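Local coordinates for calcium uptake protein 3, mitochondrial (Homo sapiens, PDB 6AGI) that senses matrix calcium through EF-hand domains and, as a disulfide-linked heterodimer with MICU1, tunes the mitochondrial calcium uniporter channel in the central nervous system and skeletal muscle, at residues Phe32-Phe38 with Leu82-Ile88; Leu65-Val71 with Val214-Lys219; Asn119-Asp123 with Glu224-Glu228; Glu16-Arg20 with Leu153-Tyr158; Ile99-Pro103 with Leu303-Glu307. All coordinates share one frame. Residues are numbered along the deposited sequence.

Contact 1 of 5, residues Phe32-Phe38 with Leu82-Ile88; sequences FMTPYDF and LKEKGVI
A short antiparallel pairing of two connecting segments makes this buried contact: 32-38 runs from the end of strand 30-32 into helix 35-43, while the segment 82-88 connects helix 78-81 to helix 90-101. M33 and I88 form a single hydrogen-bonded bridge, CA to CA 4.8 Å, with M33 N to I88 O at 2.7 Å and I88 N to M33 O at 2.6 Å. Both backbones are extended there. T34 (chi1 p) is the N-cap and builds a capping box with D37: D37 N reaches T34 OG1 at 3.2 Å, and T34 N reaches D37 OD2 at 3.1 Å. A third cross-bond runs from Y36 N to K83 O, 2.9 Å. P35 CG packs on L82 CB at 4.1 Å, F38 CB meets I88 CD1 at 3.9 Å, and K83 CE lies over the Y36 ring face, 4.1 Å from its centroid. Backbone bonds thus fix the register, while apolar side chains seal the inner side and the charged K83 and E84 remain exposed.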
# COMPACT_ATOMS: atom_id res chain seq x y z
N PHE B 32 29.68 0.85 13.40
CA PHE B 32 29.25 1.73 12.33
C PHE B 32 29.50 1.11 10.97
O PHE B 32 30.40 0.29 10.75
CB PHE B 32 29.95 3.10 12.36
CG PHE B 32 29.62 3.90 13.56
CD1 PHE B 32 28.45 4.62 13.62
CD2 PHE B 32 30.48 3.91 14.63
CE1 PHE B 32 28.14 5.36 14.73
CE2 PHE B 32 30.18 4.65 15.77
CZ PHE B 32 29.01 5.38 15.82
N MET B 33 28.73 1.61 10.03
CA MET B 33 28.84 1.30 8.62
C MET B 33 29.50 2.52 7.97
O MET B 33 29.25 3.66 8.40
CB MET B 33 27.40 1.07 8.13
CG MET B 33 27.11 0.16 6.98
SD MET B 33 25.32 -0.15 6.99
CE MET B 33 25.30 -1.90 6.89
N THR B 34 30.38 2.31 7.00
CA THR B 34 30.77 3.45 6.18
C THR B 34 29.82 3.58 5.00
O THR B 34 29.01 2.69 4.74
CB THR B 34 32.20 3.29 5.68
OG1 THR B 34 32.32 2.06 4.97
CG2 THR B 34 33.16 3.35 6.84
N PRO B 35 29.86 4.71 4.28
CA PRO B 35 29.00 4.80 3.09
C PRO B 35 29.27 3.69 2.09
O PRO B 35 28.31 3.14 1.51
CB PRO B 35 29.33 6.19 2.53
CG PRO B 35 29.75 6.96 3.77
CD PRO B 35 30.51 5.99 4.61
N TYR B 36 30.53 3.30 1.89
CA TYR B 36 30.79 2.13 1.04
C TYR B 36 30.15 0.87 1.64
O TYR B 36 29.47 0.12 0.93
CB TYR B 36 32.30 1.93 0.82
CG TYR B 36 32.63 0.91 -0.24
CD1 TYR B 36 31.84 0.78 -1.38
CD2 TYR B 36 33.73 0.08 -0.13
CE1 TYR B 36 32.12 -0.16 -2.38
CE2 TYR B 36 34.04 -0.87 -1.12
CZ TYR B 36 33.23 -0.98 -2.25
OH TYR B 36 33.51 -1.90 -3.25
N ASP B 37 30.28 0.68 2.96
CA ASP B 37 29.71 -0.52 3.57
C ASP B 37 28.20 -0.56 3.38
O ASP B 37 27.64 -1.65 3.18
CB ASP B 37 29.99 -0.57 5.07
CG ASP B 37 31.40 -0.94 5.40
OD1 ASP B 37 31.95 -1.85 4.73
OD2 ASP B 37 31.92 -0.36 6.37
N PHE B 38 27.55 0.60 3.40
CA PHE B 38 26.13 0.62 3.11
C PHE B 38 25.84 0.26 1.65
O PHE B 38 24.93 -0.54 1.36
CB PHE B 38 25.55 1.97 3.48
CG PHE B 38 24.14 2.11 3.06
CD1 PHE B 38 23.11 1.51 3.78
CD2 PHE B 38 23.83 2.79 1.89
CE1 PHE B 38 21.83 1.61 3.37
CE2 PHE B 38 22.53 2.90 1.47
CZ PHE B 38 21.53 2.31 2.22
N LEU B 82 31.94 10.15 -0.94
CA LEU B 82 32.24 9.73 0.43
C LEU B 82 32.48 8.23 0.44
O LEU B 82 31.63 7.45 0.86
CB LEU B 82 31.08 10.00 1.35
CG LEU B 82 30.74 11.37 1.81
CD1 LEU B 82 29.56 11.21 2.77
CD2 LEU B 82 31.98 11.77 2.47
N LYS B 83 33.65 7.80 0.00
CA LYS B 83 33.69 6.35 -0.15
C LYS B 83 33.77 5.67 1.20
O LYS B 83 32.82 5.02 1.64
CB LYS B 83 34.87 5.91 -1.03
CG LYS B 83 34.79 4.44 -1.43
CD LYS B 83 36.00 4.00 -2.23
CE LYS B 83 35.97 2.47 -2.43
NZ LYS B 83 37.31 1.89 -2.80
N GLU B 84 34.87 5.87 1.92
CA GLU B 84 35.00 5.23 3.22
C GLU B 84 35.26 6.27 4.30
O GLU B 84 35.51 5.91 5.46
CB GLU B 84 36.10 4.17 3.16
CG GLU B 84 35.68 3.03 2.23
CD GLU B 84 36.43 1.73 2.48
OE1 GLU B 84 37.47 1.49 1.82
OE2 GLU B 84 35.94 0.94 3.33
N LYS B 85 35.17 7.54 3.92
CA LYS B 85 35.33 8.65 4.84
C LYS B 85 34.00 9.10 5.45
O LYS B 85 33.58 10.25 5.25
CB LYS B 85 36.03 9.82 4.15
CG LYS B 85 37.41 9.50 3.62
CD LYS B 85 38.04 10.71 2.95
CE LYS B 85 37.20 11.20 1.78
NZ LYS B 85 37.04 10.15 0.74
N GLY B 86 33.33 8.23 6.20
CA GLY B 86 32.07 8.57 6.86
C GLY B 86 31.60 7.42 7.74
O GLY B 86 32.13 6.31 7.68
N VAL B 87 30.57 7.70 8.54
CA VAL B 87 30.03 6.71 9.48
C VAL B 87 28.51 6.74 9.48
O VAL B 87 27.88 7.81 9.48
CB VAL B 87 30.53 6.88 10.94
CG1 VAL B 87 31.98 6.49 11.04
CG2 VAL B 87 30.29 8.28 11.48
N ILE B 88 27.92 5.55 9.50
CA ILE B 88 26.48 5.34 9.55
C ILE B 88 26.15 4.39 10.70
O ILE B 88 26.79 3.34 10.84
CB ILE B 88 25.95 4.77 8.22
CG1 ILE B 88 26.34 5.71 7.07
CG2 ILE B 88 24.47 4.47 8.34
CD1 ILE B 88 26.00 5.18 5.71

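Contact 2 of 5, residues Leu65-Val71 with Val214-Lys219; sequences LAETPPV and VHFFGK
Segment 65-71 leaves helix 58-66 for an extended run, with P69 (phi/psi -67/143) and P70 (-67/170) in polyproline II-like conformation. Segment 214-219 runs out of helix 211-217; G218 is the first residue to leave helical phi/psi, with positive phi (77°). The two segments draw closest at P70 and H215, CA to CA 5.0 Å. The turn after helix 58-66 is tied locally by T68 N and T68 OG1, which both donate to L65 O, at 2.7 and 2.6 Å. H215, chi1 t and chi2 81°, swings its ring against the proline run: ND1 donates to P69 O at 2.7 Å, and V71 CA sits over the ring face, 3.8 Å from the centroid, as a CH-pi contact. The solvent-exposed K219 sends NZ to T68 O at 3.0 Å. Apolar packing fills in between, with T68 CG2 on H215 CB at 3.8 Å and L65 CD1 on V214 CG2 at 4.3 Å. F216 continues edge-to-face onto F233 of helix 227-250. Helix 211-217, a loop and helix 227-250 form a helix-loop-helix consistent with an EF-hand-like unit beside calcium-binding EF-hand 1.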
# COMPACT_ATOMS: atom_id res chain seq x y z
N LEU B 65 34.84 13.03 9.87
CA LEU B 65 33.63 13.78 9.55
C LEU B 65 33.86 15.22 9.15
O LEU B 65 33.05 15.78 8.40
CB LEU B 65 32.67 13.78 10.74
CG LEU B 65 32.02 12.49 11.23
CD1 LEU B 65 31.20 12.64 12.51
CD2 LEU B 65 31.22 11.92 10.07
N ALA B 66 34.93 15.86 9.65
CA ALA B 66 35.15 17.28 9.36
C ALA B 66 35.03 17.65 7.88
O ALA B 66 34.71 18.79 7.56
CB ALA B 66 36.53 17.69 9.87
N GLU B 67 35.25 16.69 6.97
CA GLU B 67 35.05 16.93 5.55
C GLU B 67 33.60 17.14 5.11
O GLU B 67 33.34 17.94 4.21
CB GLU B 67 35.65 15.78 4.77
CG GLU B 67 34.94 14.50 5.13
CD GLU B 67 33.83 14.15 4.19
OE1 GLU B 67 33.78 14.74 3.08
OE2 GLU B 67 32.96 13.39 4.64
N THR B 68 32.63 16.51 5.79
CA THR B 68 31.37 16.10 5.16
C THR B 68 30.75 17.22 4.31
O THR B 68 30.62 18.36 4.78
CB THR B 68 30.36 15.69 6.23
OG1 THR B 68 30.99 14.77 7.12
CG2 THR B 68 29.19 14.98 5.57
N PRO B 69 30.29 16.91 3.09
CA PRO B 69 29.71 17.96 2.26
C PRO B 69 28.42 18.44 2.90
O PRO B 69 27.69 17.64 3.49
CB PRO B 69 29.42 17.26 0.92
CG PRO B 69 30.23 15.98 0.95
CD PRO B 69 30.32 15.60 2.41
N PRO B 70 28.13 19.73 2.81
CA PRO B 70 26.84 20.22 3.29
C PRO B 70 25.72 19.68 2.42
O PRO B 70 25.94 19.10 1.35
CB PRO B 70 26.95 21.74 3.20
CG PRO B 70 28.11 22.01 2.30
CD PRO B 70 28.96 20.78 2.20
N VAL B 71 24.49 19.90 2.89
CA VAL B 71 23.35 19.28 2.22
C VAL B 71 23.25 19.76 0.77
O VAL B 71 22.86 18.99 -0.13
CB VAL B 71 22.08 19.54 3.03
CG1 VAL B 71 21.69 21.00 2.95
CG2 VAL B 71 20.95 18.65 2.56
N VAL B 214 25.93 15.39 10.37
CA VAL B 214 26.70 16.57 9.96
C VAL B 214 26.27 17.06 8.58
O VAL B 214 26.18 18.28 8.33
CB VAL B 214 28.21 16.25 10.02
CG1 VAL B 214 29.02 17.42 9.55
CG2 VAL B 214 28.59 15.94 11.45
N HIS B 215 26.01 16.14 7.66
CA HIS B 215 25.56 16.52 6.34
C HIS B 215 24.26 17.32 6.42
O HIS B 215 24.10 18.31 5.69
CB HIS B 215 25.38 15.27 5.49
CG HIS B 215 24.83 15.54 4.12
ND1 HIS B 215 25.61 15.98 3.08
CD2 HIS B 215 23.58 15.42 3.62
CE1 HIS B 215 24.87 16.12 2.00
NE2 HIS B 215 23.63 15.79 2.30
N PHE B 216 23.34 16.92 7.31
CA PHE B 216 22.01 17.53 7.43
C PHE B 216 22.05 18.82 8.23
O PHE B 216 21.49 19.84 7.80
CB PHE B 216 21.03 16.56 8.09
CG PHE B 216 20.52 15.50 7.15
CD1 PHE B 216 20.48 15.72 5.78
CD2 PHE B 216 20.09 14.29 7.64
CE1 PHE B 216 20.00 14.73 4.92
CE2 PHE B 216 19.62 13.30 6.79
CZ PHE B 216 19.56 13.53 5.42
N PHE B 217 22.66 18.80 9.42
CA PHE B 217 22.57 19.92 10.35
C PHE B 217 23.91 20.58 10.63
O PHE B 217 24.03 21.33 11.60
CB PHE B 217 21.93 19.47 11.65
CG PHE B 217 20.79 18.54 11.46
CD1 PHE B 217 19.55 19.02 11.03
CD2 PHE B 217 20.93 17.18 11.67
CE1 PHE B 217 18.49 18.17 10.83
CE2 PHE B 217 19.87 16.34 11.46
CZ PHE B 217 18.65 16.83 11.03
N GLY B 218 24.93 20.32 9.82
CA GLY B 218 26.19 21.01 9.98
C GLY B 218 27.01 20.49 11.13
O GLY B 218 26.62 19.59 11.88
N LYS B 219 28.20 21.08 11.28
CA LYS B 219 29.15 20.62 12.28
C LYS B 219 28.75 21.05 13.68
O LYS B 219 29.09 20.38 14.66
CB LYS B 219 30.56 21.13 11.96
CG LYS B 219 31.32 20.31 10.91
CD LYS B 219 30.86 20.64 9.48
CE LYS B 219 31.77 20.01 8.42
NZ LYS B 219 31.22 20.17 7.04

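Contact 3 of 5, residues Asn119-Asp123 with Glu224-Glu228; sequences NEMVD and ELNFE. With CA (calcium ion), chain F.
E224 opens the second segment in an extended conformation (phi/psi -129/158), its CB 3.7 Å from M121 CB. L225 follows as the pairing residue: it forms a single antiparallel hydrogen-bonded bridge with V122, CA to CA 5.0 Å, with V122 N to L225 O at 2.8 Å and L225 N to V122 O at 3.2 Å. The side chains lie alongside each other, V122 CB to L225 CB 4.3 Å, and M121 CA adds a CA-H...O contact to L225 O at 3.0 Å. N226 (chi1 p) is the N-cap of helix 227-250, its OD1 accepting from D229 N, while its CB touches M121 SD at 3.6 Å. Across the bridge, N119 OD1 and M121 O each bind calcium at 2.5 Å, alongside D115, D117 and E126. N119 OD1 also accepts from M121 N at 2.9 Å in an Asx turn. Such loop pairing is characteristic of paired EF-hands. The bridge lies between helices 104-114 and 124-138 of EF-hand 1 and helix 227-250, with V122 packed on F111 and F114 of helix 104-114.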
# COMPACT_ATOMS: atom_id res chain seq x y z
N ASN B 119 6.71 23.67 11.95
CA ASN B 119 7.39 24.81 11.32
C ASN B 119 7.91 24.51 9.91
O ASN B 119 8.48 25.41 9.31
CB ASN B 119 8.56 25.27 12.18
CG ASN B 119 9.60 24.20 12.35
OD1 ASN B 119 9.47 23.09 11.80
ND2 ASN B 119 10.65 24.51 13.10
N GLU B 120 7.80 23.28 9.41
CA GLU B 120 8.28 22.90 8.09
C GLU B 120 9.80 22.89 7.97
O GLU B 120 10.34 22.94 6.85
CB GLU B 120 7.67 23.79 7.02
CG GLU B 120 6.33 23.28 6.69
CD GLU B 120 5.40 24.37 6.34
OE1 GLU B 120 5.86 25.53 6.22
OE2 GLU B 120 4.20 24.07 6.28
N MET B 121 10.51 22.82 9.08
CA MET B 121 11.90 22.41 9.04
C MET B 121 12.05 21.25 10.02
O MET B 121 11.16 20.99 10.83
CB MET B 121 12.92 23.55 9.39
CG MET B 121 12.71 24.97 8.79
SD MET B 121 12.85 25.00 6.96
CE MET B 121 14.39 25.88 6.69
N VAL B 122 13.17 20.54 9.93
CA VAL B 122 13.46 19.43 10.82
C VAL B 122 14.77 19.77 11.52
O VAL B 122 15.81 19.94 10.87
CB VAL B 122 13.53 18.09 10.08
CG1 VAL B 122 14.06 17.00 10.98
CG2 VAL B 122 12.15 17.68 9.64
N ASP B 123 14.69 19.98 12.83
CA ASP B 123 15.84 20.16 13.72
C ASP B 123 16.71 18.91 13.73
O ASP B 123 16.26 17.81 13.40
CB ASP B 123 15.38 20.39 15.16
CG ASP B 123 14.26 21.40 15.27
OD1 ASP B 123 13.90 22.02 14.24
OD2 ASP B 123 13.71 21.52 16.38
N GLU B 224 18.93 23.60 9.71
CA GLU B 224 17.64 22.92 9.64
C GLU B 224 17.32 22.52 8.21
O GLU B 224 17.85 23.08 7.24
CB GLU B 224 16.50 23.80 10.18
CG GLU B 224 16.64 24.24 11.63
CD GLU B 224 16.74 25.75 11.75
OE1 GLU B 224 16.38 26.45 10.77
OE2 GLU B 224 17.17 26.24 12.82
N LEU B 225 16.43 21.52 8.10
CA LEU B 225 16.11 20.82 6.86
C LEU B 225 14.68 21.14 6.44
O LEU B 225 13.74 20.85 7.20
CB LEU B 225 16.26 19.32 7.03
CG LEU B 225 17.57 18.63 6.73
CD1 LEU B 225 17.32 17.12 6.84
CD2 LEU B 225 18.04 18.99 5.33
N ASN B 226 14.50 21.72 5.26
CA ASN B 226 13.17 21.94 4.71
C ASN B 226 12.75 20.71 3.89
O ASN B 226 13.55 19.79 3.66
CB ASN B 226 13.13 23.21 3.87
CG ASN B 226 13.97 23.11 2.59
OD1 ASN B 226 14.73 22.15 2.39
ND2 ASN B 226 13.87 24.11 1.74
N PHE B 227 11.51 20.70 3.41
CA PHE B 227 11.02 19.56 2.64
C PHE B 227 11.82 19.35 1.36
O PHE B 227 12.04 18.21 0.92
CB PHE B 227 9.55 19.75 2.28
CG PHE B 227 9.02 18.65 1.45
CD1 PHE B 227 9.27 17.32 1.77
CD2 PHE B 227 8.32 18.95 0.28
CE1 PHE B 227 8.78 16.29 0.96
CE2 PHE B 227 7.83 17.94 -0.54
CZ PHE B 227 8.05 16.61 -0.20
N GLU B 228 12.25 20.43 0.72
CA GLU B 228 12.90 20.29 -0.58
C GLU B 228 14.24 19.57 -0.46
O GLU B 228 14.53 18.65 -1.25
CB GLU B 228 13.00 21.68 -1.22
CG GLU B 228 11.61 22.26 -1.61
CD GLU B 228 10.86 23.04 -0.48
OE1 GLU B 228 11.50 23.54 0.47
OE2 GLU B 228 9.60 23.16 -0.56
CA CA F . 10.60 21.46 13.25

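Contact 4 of 5, residues Glu16-Arg20 with Leu153-Tyr158; sequences ERRFR and LRLQLY
Two helices cross obliquely in this buried helix-helix packing: the axes of 16-20 and 153-158 approach to 11.4 Å with a signed angle of 63°. The wide spacing means that long side chains bridge the gap; even the closest pair of CA atoms, E16 and L157, is 7.7 Å apart. E16 (chi1 m) points toward the partner helix and lays OE1 3.8 Å from L157 CD1, while its OE2 is bonded to T13 N, just before its own helix. R17 and R18 face other directions, R18 bonding to carbonyls of A41, T44 and D45. F19, chi1 t, turns toward the interface and places CD2 4.1 Å from L157 CD2, its ring also meeting that of Y90 on helix 90-101. L157, chi1 m and chi2 t, thus meets both E16 and F19. The packing joins helix 14-22, near the N terminus, to helix 147-158, the next helix after 124-138, and Y158 carries the latter's packing on to Y90 and T91. R20 (chi1 m, chi2 t) completes the contact by laying its aliphatic part against L153, CD to CD1 3.9 Å.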
# COMPACT_ATOMS: atom_id res chain seq x y z
N GLU B 16 19.76 -6.56 12.57
CA GLU B 16 20.92 -6.30 13.40
C GLU B 16 22.10 -7.20 13.01
O GLU B 16 23.24 -6.72 12.93
CB GLU B 16 20.55 -6.46 14.87
CG GLU B 16 19.23 -5.79 15.20
CD GLU B 16 18.64 -6.15 16.56
OE1 GLU B 16 17.97 -5.24 17.11
OE2 GLU B 16 18.83 -7.26 17.09
N ARG B 17 21.83 -8.47 12.70
CA ARG B 17 22.90 -9.35 12.23
C ARG B 17 23.53 -8.83 10.94
O ARG B 17 24.76 -8.88 10.78
CB ARG B 17 22.39 -10.77 12.00
CG ARG B 17 22.35 -11.65 13.26
CD ARG B 17 21.69 -13.01 13.04
NE ARG B 17 20.26 -13.14 13.27
CZ ARG B 17 19.40 -13.67 12.39
NH1 ARG B 17 19.85 -14.08 11.21
NH2 ARG B 17 18.12 -13.79 12.71
N ARG B 18 22.70 -8.32 10.01
CA ARG B 18 23.22 -7.85 8.73
C ARG B 18 23.98 -6.54 8.88
O ARG B 18 25.03 -6.35 8.25
CB ARG B 18 22.08 -7.68 7.73
CG ARG B 18 22.56 -7.27 6.34
CD ARG B 18 21.62 -7.74 5.23
NE ARG B 18 21.99 -7.23 3.91
CZ ARG B 18 22.60 -7.97 2.98
NH1 ARG B 18 22.89 -9.24 3.26
NH2 ARG B 18 22.94 -7.46 1.79
N PHE B 19 23.44 -5.61 9.68
CA PHE B 19 24.19 -4.41 10.01
C PHE B 19 25.57 -4.78 10.50
O PHE B 19 26.59 -4.28 10.00
CB PHE B 19 23.48 -3.59 11.08
CG PHE B 19 24.23 -2.35 11.44
CD1 PHE B 19 24.45 -1.37 10.50
CD2 PHE B 19 24.83 -2.23 12.69
CE1 PHE B 19 25.16 -0.22 10.83
CE2 PHE B 19 25.55 -1.11 13.03
CZ PHE B 19 25.73 -0.09 12.09
N ARG B 20 25.62 -5.69 11.48
CA ARG B 20 26.90 -6.10 12.04
C ARG B 20 27.77 -6.78 10.99
O ARG B 20 29.00 -6.62 11.01
CB ARG B 20 26.68 -7.02 13.23
CG ARG B 20 26.05 -6.34 14.44
CD ARG B 20 25.78 -7.38 15.50
NE ARG B 20 26.75 -8.45 15.36
CZ ARG B 20 27.61 -8.81 16.29
NH1 ARG B 20 27.64 -8.16 17.44
NH2 ARG B 20 28.45 -9.81 16.05
N LEU B 153 25.21 -5.89 23.02
CA LEU B 153 24.67 -5.72 21.68
C LEU B 153 23.94 -4.39 21.56
O LEU B 153 23.99 -3.73 20.51
CB LEU B 153 23.75 -6.90 21.35
CG LEU B 153 22.91 -7.10 20.06
CD1 LEU B 153 23.71 -7.23 18.77
CD2 LEU B 153 21.94 -8.24 20.22
N ARG B 154 23.29 -3.95 22.65
CA ARG B 154 22.65 -2.64 22.67
C ARG B 154 23.68 -1.54 22.51
O ARG B 154 23.47 -0.59 21.74
CB ARG B 154 21.90 -2.48 23.98
CG ARG B 154 21.01 -1.28 24.10
CD ARG B 154 20.17 -1.39 25.38
NE ARG B 154 19.57 -2.73 25.50
CZ ARG B 154 19.74 -3.54 26.55
NH1 ARG B 154 20.47 -3.15 27.59
NH2 ARG B 154 19.16 -4.74 26.56
N LEU B 155 24.81 -1.66 23.20
CA LEU B 155 25.90 -0.71 23.00
C LEU B 155 26.37 -0.72 21.55
O LEU B 155 26.52 0.34 20.93
CB LEU B 155 27.06 -1.04 23.94
CG LEU B 155 28.24 -0.08 23.75
CD1 LEU B 155 28.02 1.27 24.42
CD2 LEU B 155 29.48 -0.74 24.29
N GLN B 156 26.60 -1.91 21.00
CA GLN B 156 27.10 -2.00 19.64
C GLN B 156 26.18 -1.27 18.67
O GLN B 156 26.65 -0.61 17.73
CB GLN B 156 27.27 -3.46 19.21
CG GLN B 156 28.65 -4.07 19.57
CD GLN B 156 28.86 -5.43 18.94
OE1 GLN B 156 27.97 -5.96 18.29
NE2 GLN B 156 30.03 -6.02 19.15
N LEU B 157 24.86 -1.38 18.89
CA LEU B 157 23.89 -0.82 17.96
C LEU B 157 23.54 0.65 18.23
O LEU B 157 23.21 1.37 17.28
CB LEU B 157 22.62 -1.67 17.98
CG LEU B 157 22.69 -3.17 17.62
CD1 LEU B 157 21.40 -3.85 17.97
CD2 LEU B 157 22.99 -3.41 16.15
N TYR B 158 23.61 1.13 19.49
CA TYR B 158 23.21 2.51 19.77
C TYR B 158 24.15 3.37 20.61
O TYR B 158 23.86 4.56 20.77
CB TYR B 158 21.82 2.58 20.44
CG TYR B 158 20.78 1.62 19.91
CD1 TYR B 158 20.00 1.97 18.80
CD2 TYR B 158 20.54 0.38 20.51
CE1 TYR B 158 19.06 1.10 18.29
CE2 TYR B 158 19.59 -0.47 20.02
CZ TYR B 158 18.86 -0.11 18.90
OH TYR B 158 17.90 -0.97 18.40

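Contact 5 of 5, residues Ile99-Pro103 with Leu303-Glu307; sequences ILTKP and LNNLE
One amide dominates this contact: N304 ND2 donates to L100 O at 3.0 Å with a good angle (153°), and weakly to K102 O at 3.3 Å (121°). Both acceptors lie where helix 90-101 ends and the chain turns extended, K102 having phi/psi -74/145, so the asparagine reads the backbone at a helix terminus. N304 itself sits at the end of helix 293-304 with chi1 m and chi2 -11°, and its CA-to-CB bond points toward the other segment. T101 O lies 3.1 Å from N304 CG, within the same cluster of carbonyls. Further out, P103 is packed on the asparagine backbone, its CG 3.2 Å from N304 O and its CA 5.1 Å from N304 CA, and P103 CB meets N305 ND2 at 3.8 Å. T101 OG1 is bonded back to C98 O. In the second subunit, I311 packs on P103, and N314 makes a weak hydrogen bond to T101 OG1, so the junction borders the subunit interface. Helix 90-101 belongs to the N-terminal half, and helix 293-304 to the degenerate EF-hand 2. With just 212 Å² buried, the two halves meet here through a small, mainly polar junction of side-chain amide with main-chain carbonyls.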
# COMPACT_ATOMS: atom_id res chain seq x y z
N ILE B 99 14.04 4.53 3.22
CA ILE B 99 14.00 5.43 2.06
C ILE B 99 13.95 4.65 0.75
O ILE B 99 13.16 4.97 -0.16
CB ILE B 99 15.17 6.42 2.07
CG1 ILE B 99 14.99 7.47 3.15
CG2 ILE B 99 15.33 7.08 0.72
CD1 ILE B 99 16.24 8.34 3.31
N LEU B 100 14.84 3.67 0.60
CA LEU B 100 14.88 2.89 -0.63
C LEU B 100 13.51 2.31 -1.04
O LEU B 100 13.27 2.07 -2.23
CB LEU B 100 15.92 1.79 -0.48
CG LEU B 100 17.38 2.24 -0.48
CD1 LEU B 100 18.32 1.05 -0.56
CD2 LEU B 100 17.62 3.21 -1.64
N THR B 101 12.60 2.06 -0.09
CA THR B 101 11.31 1.48 -0.46
C THR B 101 10.20 2.51 -0.67
O THR B 101 9.13 2.15 -1.18
CB THR B 101 10.83 0.45 0.58
OG1 THR B 101 10.57 1.11 1.82
CG2 THR B 101 11.89 -0.61 0.82
N LYS B 102 10.40 3.77 -0.26
CA LYS B 102 9.32 4.74 -0.29
C LYS B 102 9.01 5.19 -1.71
O LYS B 102 9.91 5.32 -2.54
CB LYS B 102 9.64 5.98 0.55
CG LYS B 102 9.48 5.76 2.04
CD LYS B 102 9.60 7.07 2.79
CE LYS B 102 9.56 6.87 4.32
NZ LYS B 102 10.78 6.29 4.92
N PRO B 103 7.75 5.46 -2.01
CA PRO B 103 7.43 6.17 -3.25
C PRO B 103 7.73 7.64 -3.03
O PRO B 103 8.01 8.09 -1.91
CB PRO B 103 5.92 5.92 -3.43
CG PRO B 103 5.53 4.98 -2.30
CD PRO B 103 6.53 5.22 -1.22
N LEU B 303 7.72 -0.19 -9.00
CA LEU B 303 7.60 -1.14 -7.90
C LEU B 303 7.39 -0.44 -6.58
O LEU B 303 6.73 -0.99 -5.69
CB LEU B 303 8.82 -2.06 -7.75
CG LEU B 303 8.94 -3.14 -8.80
CD1 LEU B 303 10.08 -4.11 -8.49
CD2 LEU B 303 7.59 -3.81 -8.97
N ASN B 304 7.89 0.79 -6.44
CA ASN B 304 7.56 1.43 -5.18
C ASN B 304 6.17 2.04 -5.19
O ASN B 304 5.66 2.35 -4.11
CB ASN B 304 8.63 2.45 -4.79
CG ASN B 304 9.85 1.78 -4.21
OD1 ASN B 304 9.82 0.59 -3.93
ND2 ASN B 304 10.90 2.53 -4.00
N ASN B 305 5.52 2.14 -6.35
CA ASN B 305 4.15 2.62 -6.42
C ASN B 305 3.18 1.46 -6.70
O ASN B 305 2.10 1.62 -7.31
CB ASN B 305 4.06 3.69 -7.50
CG ASN B 305 4.22 5.08 -6.96
OD1 ASN B 305 5.20 5.78 -7.27
ND2 ASN B 305 3.29 5.49 -6.11
N LEU B 306 3.57 0.27 -6.26
CA LEU B 306 2.79 -0.90 -6.62
C LEU B 306 1.36 -0.85 -6.09
O LEU B 306 0.47 -1.43 -6.72
CB LEU B 306 3.47 -2.18 -6.13
CG LEU B 306 2.96 -3.37 -6.95
CD1 LEU B 306 3.50 -3.33 -8.36
CD2 LEU B 306 3.29 -4.68 -6.29
N GLU B 307 1.17 -0.24 -4.92
CA GLU B 307 -0.14 -0.16 -4.30
C GLU B 307 -1.08 0.54 -5.25
O GLU B 307 -2.09 -0.02 -5.67
CB GLU B 307 -0.05 0.61 -2.98
CG GLU B 307 0.45 -0.22 -1.81
CD GLU B 307 1.95 -0.43 -1.85
OE1 GLU B 307 2.60 0.06 -2.80
OE2 GLU B 307 2.49 -1.07 -0.92

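How the contacts relate
From the N terminus, contact 4 opens first, at 16-20, and contact 1 opens and closes within its span, returning at 82-88. Contact 2 opens at 65-71, before contact 1 has closed, so these two cross, and E67 and L65 touch L82 and V87. Contact 5 then opens at 99-103 and contact 3 at 119-123. Contact 4 closes at 153-158, crossing contacts 2, 3 and 5; contact 2 follows at 214-219 and contact 3 at 224-228, again crossing each other. Contact 5 closes last, at 303-307, enclosing contact 3 and crossing contacts 2 and 4. F19 and M33 link contacts 4 and 1, and F216 and L225 link contacts 2 and 3, giving a continuous N-terminal body that contact 5 joins to degenerate EF-hand 2.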